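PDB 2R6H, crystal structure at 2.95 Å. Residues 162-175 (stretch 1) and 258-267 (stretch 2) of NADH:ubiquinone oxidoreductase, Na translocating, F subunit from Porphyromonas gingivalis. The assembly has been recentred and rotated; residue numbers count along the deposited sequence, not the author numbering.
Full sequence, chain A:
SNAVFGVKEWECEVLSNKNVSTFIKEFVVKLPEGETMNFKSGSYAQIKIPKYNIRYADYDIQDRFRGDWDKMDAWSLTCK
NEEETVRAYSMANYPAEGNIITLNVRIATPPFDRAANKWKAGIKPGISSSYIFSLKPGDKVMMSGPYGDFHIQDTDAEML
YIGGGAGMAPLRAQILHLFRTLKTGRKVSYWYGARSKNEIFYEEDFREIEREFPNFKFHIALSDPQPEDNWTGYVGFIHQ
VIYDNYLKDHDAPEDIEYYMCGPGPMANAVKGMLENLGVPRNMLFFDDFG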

ATOM      1  N   ILE A 162      -1.726   7.423   8.339  1.00 26.33           N
ATOM      2  CA  ILE A 162      -1.564   8.235   7.142  1.00 26.08           C
ATOM      3  C   ILE A 162      -1.050   7.351   6.022  1.00 26.03           C
ATOM      4  O   ILE A 162       0.120   6.987   6.017  1.00 26.80           O
ATOM      5  N   GLY A 163      -1.890   7.002   5.061  1.00 32.64           N
ATOM      6  CA  GLY A 163      -1.414   6.157   3.987  1.00 32.13           C
ATOM      7  C   GLY A 163      -1.377   6.842   2.641  1.00 31.71           C
ATOM      8  O   GLY A 163      -2.135   7.782   2.401  1.00 31.78           O
ATOM      9  N   GLY A 164      -0.498   6.362   1.762  1.00 35.78           N
ATOM     10  CA  GLY A 164      -0.473   6.780   0.369  1.00 36.54           C
ATOM     11  C   GLY A 164      -0.022   5.637  -0.532  1.00 37.21           C
ATOM     12  O   GLY A 164       0.843   4.858  -0.138  1.00 37.32           O
ATOM     13  N   GLY A 165      -0.605   5.515  -1.727  1.00 26.94           N
ATOM     14  CA  GLY A 165      -0.174   4.491  -2.666  1.00 26.37           C
ATOM     15  C   GLY A 165      -0.243   3.096  -2.080  1.00 26.24           C
ATOM     16  O   GLY A 165      -1.127   2.813  -1.280  1.00 26.80           O
ATOM     17  N   ALA A 166       0.686   2.233  -2.479  1.00 28.04           N
ATOM     18  CA  ALA A 166       0.671   0.839  -2.051  1.00 28.70           C
ATOM     19  C   ALA A 166       0.966   0.716  -0.560  1.00 28.96           C
ATOM     20  O   ALA A 166       0.995  -0.386  -0.012  1.00 28.99           O
ATOM     21  N   GLY A 167       1.184   1.854   0.091  1.00 27.69           N
ATOM     22  CA  GLY A 167       1.332   1.891   1.534  1.00 28.76           C
ATOM     23  C   GLY A 167       0.044   1.552   2.258  1.00 29.77           C
ATOM     24  O   GLY A 167      -0.018   1.592   3.486  1.00 30.89           O
HETATM   25  N   MSE A 168      -0.990   1.219   1.491  1.00 46.48           N
HETATM   26  CA  MSE A 168      -2.234   0.715   2.061  1.00 48.02           C
HETATM   27  C   MSE A 168      -2.001  -0.575   2.840  1.00 48.60           C
HETATM   28  O   MSE A 168      -2.736  -0.887   3.777  1.00 49.90           O
ATOM     29  N   ALA A 169      -0.973  -1.320   2.448  1.00 56.85           N
ATOM     30  CA  ALA A 169      -0.867  -2.729   2.808  1.00 56.99           C
ATOM     31  C   ALA A 169      -0.682  -2.901   4.312  1.00 56.74           C
ATOM     32  O   ALA A 169      -1.452  -3.604   4.966  1.00 58.82           O
ATOM     33  N   PRO A 170       0.344  -2.254   4.855  1.00 37.19           N
ATOM     34  CA  PRO A 170       0.687  -2.405   6.273  1.00 36.63           C
ATOM     35  C   PRO A 170      -0.385  -1.815   7.181  1.00 35.27           C
ATOM     36  O   PRO A 170      -0.776  -2.445   8.163  1.00 35.96           O
ATOM     37  N   LEU A 171      -0.851  -0.614   6.851  1.00 29.84           N
ATOM     38  CA  LEU A 171      -1.891   0.045   7.633  1.00 28.28           C
ATOM     39  C   LEU A 171      -3.145  -0.820   7.723  1.00 28.23           C
ATOM     40  O   LEU A 171      -3.667  -1.061   8.811  1.00 29.82           O
ATOM     41  N   ARG A 172      -3.621  -1.284   6.573  1.00 30.69           N
ATOM     42  CA  ARG A 172      -4.848  -2.069   6.513  1.00 31.81           C
ATOM     43  C   ARG A 172      -4.737  -3.333   7.359  1.00 33.25           C
ATOM     44  O   ARG A 172      -5.695  -3.736   8.018  1.00 35.46           O
ATOM     45  N   ALA A 173      -3.562  -3.954   7.334  1.00 34.32           N
ATOM     46  CA  ALA A 173      -3.295  -5.122   8.164  1.00 34.88           C
ATOM     47  C   ALA A 173      -3.395  -4.780   9.647  1.00 35.26           C
ATOM     48  O   ALA A 173      -4.006  -5.515  10.423  1.00 36.88           O
ATOM     49  N   GLN A 174      -2.791  -3.662  10.032  1.00 38.47           N
ATOM     50  CA  GLN A 174      -2.864  -3.187  11.414  1.00 39.29           C
ATOM     51  C   GLN A 174      -4.294  -2.773  11.799  1.00 40.10           C
ATOM     52  O   GLN A 174      -4.800  -3.178  12.854  1.00 42.24           O
ATOM     53  N   ILE A 175      -4.954  -2.001  10.938  1.00 26.37           N
ATOM     54  CA  ILE A 175      -6.318  -1.554  11.220  1.00 26.73           C
ATOM     55  C   ILE A 175      -7.308  -2.706  11.269  1.00 27.62           C
ATOM     56  O   ILE A 175      -8.168  -2.746  12.132  1.00 29.74           O
ATOM     57  N   TYR A 258       1.503   8.266  15.379  1.00 35.12           N
ATOM     58  CA  TYR A 258       1.320   8.413  13.944  1.00 33.92           C
ATOM     59  C   TYR A 258       1.858   7.189  13.216  1.00 34.21           C
ATOM     60  O   TYR A 258       3.065   6.934  13.212  1.00 35.00           O
ATOM     61  N   TYR A 259       0.977   6.412  12.607  1.00 37.13           N
ATOM     62  CA  TYR A 259       1.455   5.316  11.785  1.00 37.51           C
ATOM     63  C   TYR A 259       1.275   5.686  10.330  1.00 36.88           C
ATOM     64  O   TYR A 259       0.159   5.828   9.862  1.00 35.91           O
HETATM   65  N   MSE A 260       2.368   5.881   9.613  1.00 53.27           N
HETATM   66  CA  MSE A 260       2.237   6.180   8.201  1.00 54.42           C
HETATM   67  C   MSE A 260       3.041   5.238   7.330  1.00 53.19           C
HETATM   68  O   MSE A 260       4.065   4.717   7.744  1.00 54.31           O
ATOM     69  N   CYS A 261       2.540   5.006   6.125  1.00 40.86           N
ATOM     70  CA  CYS A 261       3.307   4.344   5.094  1.00 39.52           C
ATOM     71  C   CYS A 261       2.908   4.899   3.743  1.00 37.68           C
ATOM     72  O   CYS A 261       1.729   4.955   3.406  1.00 37.38           O
ATOM     73  N   GLY A 262       3.903   5.313   2.973  1.00 39.32           N
ATOM     74  CA  GLY A 262       3.672   5.881   1.663  1.00 37.62           C
ATOM     75  C   GLY A 262       4.985   6.389   1.113  1.00 38.12           C
ATOM     76  O   GLY A 262       6.036   6.198   1.735  1.00 39.55           O
ATOM     77  N   PRO A 263       4.934   7.049  -0.052  1.00 31.40           N
ATOM     78  CA  PRO A 263       6.110   7.446  -0.837  1.00 31.75           C
ATOM     79  C   PRO A 263       6.918   8.564  -0.186  1.00 32.68           C
ATOM     80  O   PRO A 263       6.409   9.246   0.695  1.00 32.96           O
ATOM     81  N   GLY A 264       8.160   8.739  -0.623  1.00 35.52           N
ATOM     82  CA  GLY A 264       9.078   9.669   0.003  1.00 37.14           C
ATOM     83  C   GLY A 264       8.593  11.101   0.133  1.00 37.50           C
ATOM     84  O   GLY A 264       8.744  11.723   1.196  1.00 38.73           O
ATOM     85  N   PRO A 265       8.029  11.654  -0.950  1.00 35.58           N
ATOM     86  CA  PRO A 265       7.495  13.014  -0.840  1.00 35.42           C
ATOM     87  C   PRO A 265       6.385  13.121   0.206  1.00 34.45           C
ATOM     88  O   PRO A 265       6.440  13.997   1.064  1.00 35.33           O
HETATM   89  N   MSE A 266       5.409  12.224   0.154  1.00 47.46           N
HETATM   90  CA  MSE A 266       4.301  12.253   1.101  1.00 47.68           C
HETATM   91  C   MSE A 266       4.786  12.167   2.559  1.00 47.34           C
HETATM   92  O   MSE A 266       4.375  12.957   3.408  1.00 47.90           O
ATOM     93  N   ALA A 267       5.671  11.216   2.837  1.00 29.50           N
ATOM     94  CA  ALA A 267       6.279  11.088   4.152  1.00 29.60           C
ATOM     95  C   ALA A 267       7.069  12.345   4.560  1.00 30.93           C
ATOM     96  O   ALA A 267       6.851  12.903   5.634  1.00 30.23           O
TER

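The two strands, running through Ile162-Gly163 and Tyr258-Met260, lie side by side and parallel, with 4° between their directions, and the side chains pack on both faces of this pair. Three backbone hydrogen bonds set the register. Ile162 N donates to Tyr259 O (2.9 Å), Cys261 N to Ile162 O (3.1 Å), and Gly164 N to Cys261 O (3.1 Å). No side chain makes a hydrogen bond across the two stretches, so their packing is mainly apolar.

Ile162 and Met260 are paired in the register and point to the same face. Ile162 is in the m, t rotamer. This leaves Ile162 CG2 beside the neighbouring strand, 3.1 Å from Met260 CE, a very short apolar contact. Met260 is a selenomethionine. Its chi1 of 96° lies between wells, chi2 is t and chi3 is m; the final turn at chi3 places CE beside the isoleucine.

Met266, also a selenomethionine, comes to this face from the helix that follows Pro263. Its CA-to-CB bond points toward stretch 1. Chi1 is t, chi2 is off-well at -139° and chi3 is p. Met266 SE lies 4.4 Å from Ile162 CG2 and rests on the glycine backbone, with Met266 SE 3.7 Å from Gly164 N. A CB on Gly164 would fall 2.6 Å from Met266 SE, so the bare glycine leaves room for the selenium.

Cys261 lies on the other face, the one facing helix 168-175. Its chi1 is t. Cys261 CB is 3.9 Å from Leu171 CD1, and Cys261 SG is 4.1 Å from Pro170 CG. Both helix residues point toward stretch 2. Leu171 has chi1 m, but its chi2 of 21° is off-well. Its other methyl, CD2, lies over Gly163. A CB on Gly163 would come 2.8 Å from Leu171 CD2. Gly167 allows a similarly close approach: Gly167 CA is 3.6 Å from Cys261 O, and a CB on Gly167 would clash with Cys261 O at 2.2 Å.

Further along the helix, Gln174 also points toward stretch 2. Its m, t conformation extends the amide to the Tyr259 ring, with Gln174 OE1 3.9 Å from Tyr259 CD1. The approach is oblique. The amide is satisfied by hydrogen bonds outside the two stretches. Tyr259 has chi1 m and chi2 -94°.

Pro263 stands at the N-cap position of its helix. Its ring is C-gamma exo, and Pro263 CD lies 3.8 Å from Gly164 O. Arg172, Ala173 and Ile175 are out of reach of stretch 2, and the Arg172 guanidinium bonds elsewhere in the structure.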

ATOM      1  CB  ILE A 162      -0.498   9.337   7.340  1.00 26.31           C
ATOM      2  CG1 ILE A 162      -0.789  10.186   8.574  1.00 27.03           C
ATOM      3  CG2 ILE A 162      -0.400  10.206   6.100  1.00 26.54           C
ATOM      4  CD1 ILE A 162       0.207  11.289   8.779  1.00 27.45           C
ATOM      5  CB  ALA A 166       1.669   0.025  -2.860  1.00 29.63           C
HETATM    6  CB  MSE A 168      -3.271   0.483   0.959  1.00 49.03           C
HETATM    7  CG  MSE A 168      -4.501   1.369   1.069  1.00 52.29           C
HETATM    8 SE   MSE A 168      -5.749   0.758   2.437  1.00 57.55          SE
HETATM    9  CE  MSE A 168      -7.146   2.095   2.192  1.00 54.98           C
ATOM     10  CB  ALA A 169       0.279  -3.385   2.052  1.00 57.60           C
ATOM     11  CB  PRO A 170       1.985  -1.604   6.401  1.00 37.24           C
ATOM     12  CG  PRO A 170       2.594  -1.667   5.046  1.00 38.11           C
ATOM     13  CD  PRO A 170       1.445  -1.658   4.079  1.00 37.03           C
ATOM     14  CB  LEU A 171      -2.235   1.406   7.026  1.00 27.54           C
ATOM     15  CG  LEU A 171      -1.185   2.507   7.191  1.00 26.33           C
ATOM     16  CD1 LEU A 171       0.186   1.905   7.461  1.00 25.91           C
ATOM     17  CD2 LEU A 171      -1.149   3.405   5.965  1.00 26.95           C
ATOM     18  CB  ARG A 172      -5.182  -2.433   5.064  1.00 31.43           C
ATOM     19  CG  ARG A 172      -6.247  -3.508   4.924  1.00 32.72           C
ATOM     20  CD  ARG A 172      -6.650  -3.700   3.471  1.00 33.96           C
ATOM     21  NE  ARG A 172      -7.846  -4.527   3.340  1.00 34.98           N
ATOM     22  CZ  ARG A 172      -7.827  -5.838   3.125  1.00 35.71           C
ATOM     23  NH1 ARG A 172      -6.670  -6.478   3.016  1.00 37.31           N
ATOM     24  NH2 ARG A 172      -8.964  -6.511   3.018  1.00 35.70           N
ATOM     25  CB  ALA A 173      -1.926  -5.701   7.841  1.00 34.89           C
ATOM     26  CB  GLN A 174      -1.874  -2.048  11.660  1.00 38.76           C
ATOM     27  CG  GLN A 174      -0.428  -2.496  11.754  1.00 39.27           C
ATOM     28  CD  GLN A 174       0.515  -1.349  12.089  1.00 40.42           C
ATOM     29  OE1 GLN A 174       0.081  -0.221  12.291  1.00 41.55           O
ATOM     30  NE2 GLN A 174       1.809  -1.637  12.153  1.00 43.40           N
ATOM     31  CB  ILE A 175      -6.788  -0.471  10.245  1.00 25.73           C
ATOM     32  CG1 ILE A 175      -6.082   0.837  10.578  1.00 25.52           C
ATOM     33  CG2 ILE A 175      -8.278  -0.270  10.364  1.00 27.67           C
ATOM     34  CD1 ILE A 175      -5.827   1.709   9.393  1.00 21.74           C
ATOM     35  CB  TYR A 258       2.049   9.667  13.466  1.00 34.14           C
ATOM     36  CG  TYR A 258       1.445  10.920  14.025  1.00 34.19           C
ATOM     37  CD1 TYR A 258       1.842  11.418  15.249  1.00 33.99           C
ATOM     38  CD2 TYR A 258       0.450  11.591  13.342  1.00 34.03           C
ATOM     39  CE1 TYR A 258       1.270  12.551  15.772  1.00 33.49           C
ATOM     40  CE2 TYR A 258      -0.121  12.729  13.855  1.00 32.34           C
ATOM     41  CZ  TYR A 258       0.292  13.200  15.069  1.00 33.82           C
ATOM     42  OH  TYR A 258      -0.285  14.333  15.575  1.00 36.63           O
ATOM     43  CB  TYR A 259       0.725   4.015  12.135  1.00 37.52           C
ATOM     44  CG  TYR A 259       0.879   3.622  13.590  1.00 38.51           C
ATOM     45  CD1 TYR A 259       1.874   2.740  13.997  1.00 39.31           C
ATOM     46  CD2 TYR A 259       0.045   4.153  14.559  1.00 39.90           C
ATOM     47  CE1 TYR A 259       2.019   2.398  15.332  1.00 41.36           C
ATOM     48  CE2 TYR A 259       0.183   3.811  15.890  1.00 42.40           C
ATOM     49  CZ  TYR A 259       1.166   2.938  16.271  1.00 41.95           C
ATOM     50  OH  TYR A 259       1.281   2.618  17.598  1.00 44.43           O
HETATM   51  CB  MSE A 260       2.614   7.627   7.904  1.00 53.75           C
HETATM   52  CG  MSE A 260       4.036   7.835   7.450  1.00 57.71           C
HETATM   53 SE   MSE A 260       4.364   9.725   7.057  1.00 61.81          SE
HETATM   54  CE  MSE A 260       2.735  10.097   6.072  1.00 61.23           C
ATOM     55  CB  CYS A 261       3.094   2.840   5.116  1.00 39.69           C
ATOM     56  SG  CYS A 261       4.272   1.988   4.048  1.00 40.17           S
ATOM     57  CB  PRO A 263       5.502   7.922  -2.158  1.00 31.49           C
ATOM     58  CG  PRO A 263       4.119   7.341  -2.170  1.00 30.44           C
ATOM     59  CD  PRO A 263       3.682   7.356  -0.757  1.00 30.32           C
ATOM     60  CB  PRO A 265       6.956  13.283  -2.239  1.00 34.78           C
ATOM     61  CG  PRO A 265       7.840  12.453  -3.113  1.00 35.81           C
ATOM     62  CD  PRO A 265       8.031  11.181  -2.343  1.00 35.33           C
HETATM   63  CB  MSE A 266       3.297  11.140   0.782  1.00 45.79           C
HETATM   64  CG  MSE A 266       2.007  11.223   1.572  1.00 47.45           C
HETATM   65 SE   MSE A 266       1.402   9.477   2.161  1.00 49.76          SE
HETATM   66  CE  MSE A 266       3.030   8.912   3.052  1.00 49.29           C
ATOM     67  CB  ALA A 267       7.166   9.852   4.201  1.00 30.65           C
TER